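Local coordinates for pullulanase (Klebsiella oxytoca, PDB 2YOC), which hydrolyses the alpha-1,6-glucosidic linkages of pullulan and related branched glucans, and is a substrate of a type 2 secretion system, at residues Ala647-Gly661 with Ala678-Phe691. Residues are numbered along the deposited sequence; the frame is centred on the assembly and turned at random.
Sequences ADSLAVWTTDYKIDG and AWERIKALNPDIYF
Ile-682 is the knob of this contact, set into the hole made by Ala-647, Leu-650, Ala-651 and Thr-654 on the facing helix. Its CG1 branch lies anti to the carbonyl carbon (chi1 -58°) and is directed at that helix, where CD1 packs against Leu-650 CB at 3.7 Å. The other branch, CG2, packs against Thr-654, whose OG1 hydrogen-bonds back to Leu-650 O (2.6 Å) from above the carbonyl plane; that oxygen also takes Thr-654 N. With its hydroxyl so held, Thr-654 offers CG2 to Asn-686 CB and meets Ile-689 CD1 tip to tip at 3.8 Å.

Toward solvent the packing thins to a salt bridge and a few apolar contacts around the exposed Arg-681 and Thr-655. Arg-681, bent at chi2, brings NH2 to the anti side of Asp-648 OD1 at 2.8 Å, the carboxylate and guanidinium planes 65° apart; Tyr-368 and Lys-644 hold the other oxygen, OD2. Leu-685 lays CD1 on Ala-651 CB and crosses Thr-655 at about a right angle.

Beyond the helices, Gly-661 and Tyr-690 pair as parallel strands, with a weak bond of 3.4 Å from Tyr-690 N to Asp-660 O. Two consecutive helices of the catalytic TIM barrel thus meet: their segments 647-655 and 678-683 run at 34° to each other outside neighbouring strands 661-664 and 690-693, with Leu-650 and Thr-654 reaching Phe-662.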
loop_
_atom_site.group_PDB
_atom_site.type_symbol
_atom_site.label_atom_id
_atom_site.label_comp_id
_atom_site.label_asym_id
_atom_site.label_seq_id
_atom_site.Cartn_x
_atom_site.Cartn_y
_atom_site.Cartn_z
ATOM N N ALA B 647 -40.992 3.777 16.337
ATOM C CA ALA B 647 -41.595 2.574 15.822
ATOM C C ALA B 647 -43.095 2.710 15.615
ATOM O O ALA B 647 -43.592 2.340 14.539
ATOM C CB ALA B 647 -41.294 1.423 16.738
ATOM N N ASP B 648 -43.814 3.264 16.629
ATOM C CA ASP B 648 -45.271 3.412 16.580
ATOM C C ASP B 648 -45.640 4.382 15.472
ATOM O O ASP B 648 -46.666 4.194 14.807
ATOM C CB ASP B 648 -45.850 3.885 17.920
ATOM C CG ASP B 648 -45.708 2.966 19.112
ATOM O OD1 ASP B 648 -45.486 1.764 18.911
ATOM O OD2 ASP B 648 -45.896 3.444 20.257
ATOM N N SER B 649 -44.792 5.402 15.249
ATOM C CA SER B 649 -45.039 6.364 14.193
ATOM C C SER B 649 -44.960 5.686 12.833
ATOM O O SER B 649 -45.877 5.819 12.029
ATOM C CB SER B 649 -44.041 7.508 14.253
ATOM O OG SER B 649 -44.448 8.460 13.284
ATOM N N LEU B 650 -43.888 4.920 12.593
ATOM C CA LEU B 650 -43.685 4.222 11.334
ATOM C C LEU B 650 -44.800 3.210 11.065
ATOM O O LEU B 650 -45.218 3.064 9.919
ATOM C CB LEU B 650 -42.297 3.598 11.260
ATOM C CG LEU B 650 -41.106 4.566 11.271
ATOM C CD1 LEU B 650 -39.892 3.904 11.864
ATOM C CD2 LEU B 650 -40.786 5.077 9.875
ATOM N N ALA B 651 -45.360 2.605 12.119
ATOM C CA ALA B 651 -46.481 1.648 12.004
ATOM C C ALA B 651 -47.658 2.313 11.312
ATOM O O ALA B 651 -48.151 1.776 10.328
ATOM C CB ALA B 651 -46.892 1.125 13.375
ATOM N N VAL B 652 -48.060 3.508 11.785
ATOM C CA VAL B 652 -49.151 4.280 11.204
ATOM C C VAL B 652 -48.904 4.604 9.707
ATOM O O VAL B 652 -49.774 4.326 8.868
ATOM C CB VAL B 652 -49.437 5.533 12.054
ATOM C CG1 VAL B 652 -50.351 6.504 11.339
ATOM C CG2 VAL B 652 -50.027 5.152 13.404
ATOM N N TRP B 653 -47.725 5.149 9.365
ATOM C CA TRP B 653 -47.446 5.472 7.964
ATOM C C TRP B 653 -47.443 4.198 7.124
ATOM O O TRP B 653 -47.916 4.210 5.981
ATOM C CB TRP B 653 -46.133 6.241 7.808
ATOM C CG TRP B 653 -46.079 7.545 8.558
ATOM C CD1 TRP B 653 -45.337 7.822 9.670
ATOM C CD2 TRP B 653 -46.795 8.753 8.242
ATOM N NE1 TRP B 653 -45.502 9.144 10.031
ATOM C CE2 TRP B 653 -46.399 9.733 9.178
ATOM C CE3 TRP B 653 -47.711 9.111 7.237
ATOM C CZ2 TRP B 653 -46.900 11.040 9.144
ATOM C CZ3 TRP B 653 -48.179 10.419 7.184
ATOM C CH2 TRP B 653 -47.792 11.356 8.139
ATOM N N THR B 654 -46.989 3.080 7.727
ATOM C CA THR B 654 -46.971 1.776 7.076
ATOM C C THR B 654 -48.370 1.257 6.750
ATOM O O THR B 654 -48.654 1.175 5.555
ATOM C CB THR B 654 -46.019 0.802 7.761
ATOM O OG1 THR B 654 -44.764 1.446 7.899
ATOM C CG2 THR B 654 -45.811 -0.455 6.967
ATOM N N THR B 655 -49.242 0.957 7.758
ATOM C CA THR B 655 -50.604 0.459 7.493
ATOM C C THR B 655 -51.708 1.438 7.242
ATOM O O THR B 655 -52.612 1.125 6.452
ATOM C CB THR B 655 -51.107 -0.655 8.416
ATOM O OG1 THR B 655 -50.793 -0.385 9.778
ATOM C CG2 THR B 655 -50.669 -2.022 7.952
ATOM N N ASP B 656 -51.704 2.576 7.919
ATOM C CA ASP B 656 -52.804 3.499 7.694
ATOM C C ASP B 656 -52.585 4.369 6.452
ATOM O O ASP B 656 -53.537 4.687 5.735
ATOM C CB ASP B 656 -53.114 4.269 8.971
ATOM C CG ASP B 656 -53.369 3.319 10.150
ATOM O OD1 ASP B 656 -54.228 2.404 10.015
ATOM O OD2 ASP B 656 -52.715 3.489 11.203
ATOM N N TYR B 657 -51.320 4.641 6.137
ATOM C CA TYR B 657 -50.966 5.453 4.969
ATOM C C TYR B 657 -50.438 4.698 3.770
ATOM O O TYR B 657 -50.349 5.273 2.676
ATOM C CB TYR B 657 -50.090 6.636 5.358
ATOM C CG TYR B 657 -50.895 7.624 6.162
ATOM C CD1 TYR B 657 -51.820 8.460 5.546
ATOM C CD2 TYR B 657 -50.798 7.668 7.549
ATOM C CE1 TYR B 657 -52.545 9.393 6.279
ATOM C CE2 TYR B 657 -51.542 8.577 8.294
ATOM C CZ TYR B 657 -52.404 9.449 7.654
ATOM O OH TYR B 657 -53.113 10.376 8.378
ATOM N N LYS B 658 -50.147 3.386 3.953
ATOM C CA LYS B 658 -49.706 2.505 2.880
ATOM C C LYS B 658 -48.452 3.028 2.173
ATOM O O LYS B 658 -48.414 3.160 0.942
ATOM C CB LYS B 658 -50.876 2.175 1.922
ATOM C CG LYS B 658 -51.903 1.248 2.561
ATOM C CD LYS B 658 -53.029 0.867 1.630
ATOM C CE LYS B 658 -53.896 -0.129 2.353
ATOM N NZ LYS B 658 -54.835 -0.833 1.455
ATOM N N ILE B 659 -47.429 3.348 2.991
ATOM C CA ILE B 659 -46.118 3.816 2.526
ATOM C C ILE B 659 -45.263 2.543 2.294
ATOM O O ILE B 659 -45.397 1.560 3.063
ATOM C CB ILE B 659 -45.536 4.810 3.567
ATOM C CG1 ILE B 659 -46.389 6.098 3.636
ATOM C CG2 ILE B 659 -44.063 5.121 3.338
ATOM C CD1 ILE B 659 -46.294 7.140 2.425
ATOM N N ASP B 660 -44.454 2.531 1.213
ATOM C CA ASP B 660 -43.665 1.346 0.866
ATOM C C ASP B 660 -42.251 1.321 1.399
ATOM O O ASP B 660 -41.671 0.238 1.529
ATOM C CB ASP B 660 -43.660 1.114 -0.656
ATOM C CG ASP B 660 -45.041 1.148 -1.271
ATOM O OD1 ASP B 660 -45.900 0.318 -0.855
ATOM O OD2 ASP B 660 -45.291 2.049 -2.112
ATOM N N GLY B 661 -41.695 2.504 1.660
ATOM C CA GLY B 661 -40.335 2.641 2.158
ATOM C C GLY B 661 -40.104 3.941 2.889
ATOM O O GLY B 661 -40.843 4.914 2.689
ATOM N N ALA B 678 -36.842 -1.252 15.004
ATOM C CA ALA B 678 -37.959 -0.649 14.287
ATOM C C ALA B 678 -38.237 -1.413 13.023
ATOM O O ALA B 678 -39.404 -1.675 12.715
ATOM C CB ALA B 678 -37.649 0.791 13.949
ATOM N N TRP B 679 -37.170 -1.809 12.305
ATOM C CA TRP B 679 -37.342 -2.550 11.092
ATOM C C TRP B 679 -38.068 -3.887 11.321
ATOM O O TRP B 679 -39.083 -4.132 10.673
ATOM C CB TRP B 679 -36.033 -2.723 10.370
ATOM C CG TRP B 679 -36.222 -3.130 8.934
ATOM C CD1 TRP B 679 -37.150 -2.650 8.053
ATOM C CD2 TRP B 679 -35.458 -4.100 8.221
ATOM N NE1 TRP B 679 -37.039 -3.296 6.851
ATOM C CE2 TRP B 679 -35.977 -4.157 6.907
ATOM C CE3 TRP B 679 -34.366 -4.911 8.557
ATOM C CZ2 TRP B 679 -35.425 -4.972 5.925
ATOM C CZ3 TRP B 679 -33.835 -5.738 7.588
ATOM C CH2 TRP B 679 -34.352 -5.754 6.287
ATOM N N GLU B 680 -37.624 -4.694 12.308
ATOM C CA GLU B 680 -38.289 -5.955 12.599
ATOM C C GLU B 680 -39.757 -5.737 12.968
ATOM O O GLU B 680 -40.643 -6.470 12.488
ATOM C CB GLU B 680 -37.550 -6.764 13.671
ATOM C CG GLU B 680 -36.287 -7.479 13.214
ATOM C CD GLU B 680 -36.181 -7.947 11.775
ATOM O OE1 GLU B 680 -37.002 -8.798 11.362
ATOM O OE2 GLU B 680 -35.259 -7.479 11.068
ATOM N N ARG B 681 -40.013 -4.676 13.742
ATOM C CA ARG B 681 -41.340 -4.298 14.172
ATOM C C ARG B 681 -42.206 -3.954 12.958
ATOM O O ARG B 681 -43.235 -4.594 12.765
ATOM C CB ARG B 681 -41.252 -3.174 15.213
ATOM C CG ARG B 681 -42.572 -2.489 15.468
ATOM C CD ARG B 681 -43.089 -2.584 16.899
ATOM N NE ARG B 681 -43.995 -1.464 17.201
ATOM C CZ ARG B 681 -45.223 -1.316 16.699
ATOM N NH1 ARG B 681 -45.727 -2.229 15.869
ATOM N NH2 ARG B 681 -45.949 -0.253 17.012
ATOM N N ILE B 682 -41.753 -3.046 12.100
ATOM C CA ILE B 682 -42.514 -2.657 10.911
ATOM C C ILE B 682 -42.770 -3.814 9.926
ATOM O O ILE B 682 -43.833 -3.862 9.289
ATOM C CB ILE B 682 -41.889 -1.405 10.246
ATOM C CG1 ILE B 682 -41.836 -0.204 11.222
ATOM C CG2 ILE B 682 -42.576 -1.009 8.952
ATOM C CD1 ILE B 682 -43.131 0.083 12.022
ATOM N N LYS B 683 -41.822 -4.783 9.858
ATOM C CA LYS B 683 -41.899 -5.952 8.965
ATOM C C LYS B 683 -43.107 -6.813 9.255
ATOM O O LYS B 683 -43.613 -7.487 8.354
ATOM C CB LYS B 683 -40.595 -6.767 8.963
ATOM C CG LYS B 683 -39.546 -6.170 8.037
ATOM C CD LYS B 683 -38.566 -7.208 7.592
ATOM C CE LYS B 683 -37.257 -7.164 8.335
ATOM N NZ LYS B 683 -36.589 -8.486 8.295
ATOM N N ALA B 684 -43.612 -6.738 10.495
ATOM C CA ALA B 684 -44.780 -7.500 10.893
ATOM C C ALA B 684 -46.088 -6.896 10.344
ATOM O O ALA B 684 -47.141 -7.545 10.402
ATOM C CB ALA B 684 -44.820 -7.625 12.399
ATOM N N LEU B 685 -46.010 -5.683 9.789
ATOM C CA LEU B 685 -47.149 -4.967 9.220
ATOM C C LEU B 685 -47.075 -4.940 7.724
ATOM O O LEU B 685 -48.108 -4.781 7.073
ATOM C CB LEU B 685 -47.193 -3.530 9.727
ATOM C CG LEU B 685 -47.568 -3.385 11.166
ATOM C CD1 LEU B 685 -46.912 -2.165 11.745
ATOM C CD2 LEU B 685 -49.060 -3.354 11.353
ATOM N N ASN B 686 -45.841 -5.007 7.188
ATOM C CA ASN B 686 -45.486 -5.059 5.771
ATOM C C ASN B 686 -44.093 -5.700 5.667
ATOM O O ASN B 686 -43.069 -5.067 5.978
ATOM C CB ASN B 686 -45.496 -3.689 5.158
ATOM C CG ASN B 686 -45.366 -3.687 3.664
ATOM O OD1 ASN B 686 -44.763 -4.589 3.030
ATOM N ND2 ASN B 686 -45.917 -2.631 3.080
ATOM N N PRO B 687 -44.057 -6.970 5.229
ATOM C CA PRO B 687 -42.789 -7.712 5.200
ATOM C C PRO B 687 -41.805 -7.265 4.154
ATOM O O PRO B 687 -40.621 -7.608 4.253
ATOM C CB PRO B 687 -43.237 -9.142 4.951
ATOM C CG PRO B 687 -44.713 -9.165 5.314
ATOM C CD PRO B 687 -45.182 -7.840 4.856
ATOM N N ASP B 688 -42.289 -6.488 3.168
ATOM C CA ASP B 688 -41.471 -6.009 2.049
ATOM C C ASP B 688 -41.143 -4.536 2.155
ATOM O O ASP B 688 -40.953 -3.850 1.142
ATOM C CB ASP B 688 -42.147 -6.376 0.710
ATOM C CG ASP B 688 -42.507 -7.850 0.598
ATOM O OD1 ASP B 688 -41.848 -8.695 1.298
ATOM O OD2 ASP B 688 -43.430 -8.171 -0.175
ATOM N N ILE B 689 -41.061 -4.047 3.401
ATOM C CA ILE B 689 -40.772 -2.632 3.632
ATOM C C ILE B 689 -39.289 -2.341 3.494
ATOM O O ILE B 689 -38.468 -3.131 3.901
ATOM C CB ILE B 689 -41.380 -2.140 4.970
ATOM C CG1 ILE B 689 -41.555 -0.611 4.981
ATOM C CG2 ILE B 689 -40.626 -2.695 6.226
ATOM C CD1 ILE B 689 -42.841 -0.181 4.604
ATOM N N TYR B 690 -38.952 -1.223 2.916
ATOM C CA TYR B 690 -37.559 -0.871 2.745
ATOM C C TYR B 690 -37.172 0.300 3.636
ATOM O O TYR B 690 -37.921 1.261 3.751
ATOM C CB TYR B 690 -37.252 -0.596 1.259
ATOM C CG TYR B 690 -35.786 -0.416 0.953
ATOM C CD1 TYR B 690 -34.873 -1.439 1.191
ATOM C CD2 TYR B 690 -35.303 0.790 0.452
ATOM C CE1 TYR B 690 -33.516 -1.266 0.937
ATOM C CE2 TYR B 690 -33.951 0.965 0.166
ATOM C CZ TYR B 690 -33.064 -0.068 0.399
ATOM O OH TYR B 690 -31.735 0.115 0.137
ATOM N N PHE B 691 -36.015 0.179 4.314
ATOM C CA PHE B 691 -35.461 1.246 5.176
ATOM C C PHE B 691 -34.105 1.629 4.608
ATOM O O PHE B 691 -33.301 0.762 4.256
ATOM C CB PHE B 691 -35.261 0.774 6.645
ATOM C CG PHE B 691 -36.436 0.753 7.602
ATOM C CD1 PHE B 691 -37.745 0.651 7.130
ATOM C CD2 PHE B 691 -36.230 0.756 8.981
ATOM C CE1 PHE B 691 -38.821 0.611 8.017
ATOM C CE2 PHE B 691 -37.302 0.704 9.866
ATOM C CZ PHE B 691 -38.590 0.621 9.381
#